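Local coordinates for methyltransferase (Geobacter sulfurreducens PCA, PDB 3C3P), which probably transfers a methyl group from S-adenosyl-L-methionine to an oxygen of its substrate, as an O-methyltransferase, at the interface of chains A and B. Residues are numbered along the deposited sequence; one frame, centred on the assembly and turned at random. Chains: chain A/B, Methyltransferase.

The interface of chains A and B. Residues chain A 50, 53-54; chain B 55, 155, 193, 207.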
# COMPACT_ATOMS: atom_id res chain seq x y z
N LEU A 50 3.48 -6.86 -1.64
CA LEU A 50 3.32 -5.81 -2.64
C LEU A 50 4.05 -4.54 -2.24
O LEU A 50 4.76 -3.93 -3.05
CB LEU A 50 1.85 -5.56 -3.00
CG LEU A 50 1.68 -4.61 -4.20
CD1 LEU A 50 0.52 -5.02 -5.15
CD2 LEU A 50 1.58 -3.14 -3.70
N ARG A 53 7.75 -5.05 -2.68
CA ARG A 53 8.14 -5.01 -4.10
C ARG A 53 8.25 -3.56 -4.61
O ARG A 53 9.19 -3.21 -5.29
CB ARG A 53 7.19 -5.76 -5.01
CG ARG A 53 7.25 -7.26 -4.96
CD ARG A 53 8.66 -7.84 -5.20
NE ARG A 53 9.27 -7.53 -6.50
CZ ARG A 53 9.18 -8.29 -7.59
NH1 ARG A 53 8.47 -9.41 -7.60
NH2 ARG A 53 9.80 -7.88 -8.68
N ILE A 54 7.29 -2.71 -4.27
CA ILE A 54 7.36 -1.33 -4.79
C ILE A 54 8.36 -0.49 -4.04
O ILE A 54 8.94 0.44 -4.58
CB ILE A 54 5.97 -0.58 -4.88
CG1 ILE A 54 5.36 -0.38 -3.53
CG2 ILE A 54 5.00 -1.33 -5.84
CD1 ILE A 54 4.11 0.57 -3.54
N LYS B 55 6.88 4.20 -4.39
CA LYS B 55 7.21 3.72 -5.77
C LYS B 55 8.25 4.58 -6.48
O LYS B 55 9.04 4.08 -7.33
CB LYS B 55 5.94 3.70 -6.64
CG LYS B 55 6.03 3.13 -8.07
CD LYS B 55 5.77 1.66 -8.14
CE LYS B 55 5.79 1.10 -9.58
NZ LYS B 55 7.12 1.22 -10.25
N LEU B 155 2.82 -0.27 -11.69
CA LEU B 155 1.71 -0.47 -10.75
C LEU B 155 0.45 0.11 -11.30
O LEU B 155 0.38 1.29 -11.63
CB LEU B 155 2.00 0.20 -9.40
CG LEU B 155 0.95 0.09 -8.28
CD1 LEU B 155 0.79 -1.38 -7.88
CD2 LEU B 155 1.34 1.00 -7.06
N PHE B 193 0.94 -9.37 -9.80
CA PHE B 193 0.70 -9.70 -8.37
C PHE B 193 -0.37 -8.68 -7.96
O PHE B 193 -0.10 -7.45 -7.90
CB PHE B 193 1.93 -9.62 -7.47
CG PHE B 193 1.63 -9.99 -6.05
CD1 PHE B 193 1.74 -11.31 -5.63
CD2 PHE B 193 1.17 -9.03 -5.16
CE1 PHE B 193 1.43 -11.63 -4.31
CE2 PHE B 193 0.85 -9.36 -3.86
CZ PHE B 193 0.99 -10.66 -3.44
N TYR B 207 0.55 -5.07 -9.48
CA TYR B 207 1.99 -4.93 -9.70
C TYR B 207 2.49 -5.87 -10.76
O TYR B 207 2.40 -7.09 -10.66
CB TYR B 207 2.75 -5.20 -8.40
CG TYR B 207 4.25 -5.13 -8.49
CD1 TYR B 207 4.90 -3.90 -8.48
CD2 TYR B 207 5.04 -6.29 -8.50
CE1 TYR B 207 6.30 -3.83 -8.53
CE2 TYR B 207 6.42 -6.21 -8.56
CZ TYR B 207 7.05 -4.97 -8.56
OH TYR B 207 8.42 -4.85 -8.61
O HOH W 1 9.81 1.47 -6.92
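A:Arg53 folds over one face and the rim of the B:Tyr207 phenol ring. CB of A:Arg53 lies over that face, 3.9 Å from the B:Tyr207 ring centroid, a CH-pi contact. Bends at chi2 and chi3 then fold the chain past the rim, where the guanidinium turns one of its own faces to ring atom CE2. The two planes stand 72° apart, so this is an edge-to-face meeting and not a parallel stack. A:Arg53 NH2 lies at the ring's edge, in plane, 3.3 Å from B:Tyr207 OH, a polar approach rather than a hydrogen bond.

Beside it, A:Ile54 brings its CG2 methyl to 3.7 Å from CD1 of B:Tyr207, and that methyl also meets the aliphatic CD of B:Lys55. About one turn earlier in helix 42-55, A:Leu50 has CG anti to its backbone N (chi1 -172°) and sets CD1 3.9 Å from CB of B:Tyr207, while its CB faces CE2 of B:Phe193. An alanine in place of B:Tyr207 would probably leave A:Arg53 without its ring support and open a gap beside A:Ile54.

Packing is looser toward B:Leu155, whose CD2 stays 4.5 Å from CD1 of A:Ile54. On the B:Lys55 side a water bridges the backbone, 2.7 Å from both A:Ile54 O and B:Lys55 O. With no direct polar bond in this patch, helix-on-strand side-chain packing, repeated by the two-fold, probably helps hold the dimer seen in the crystal.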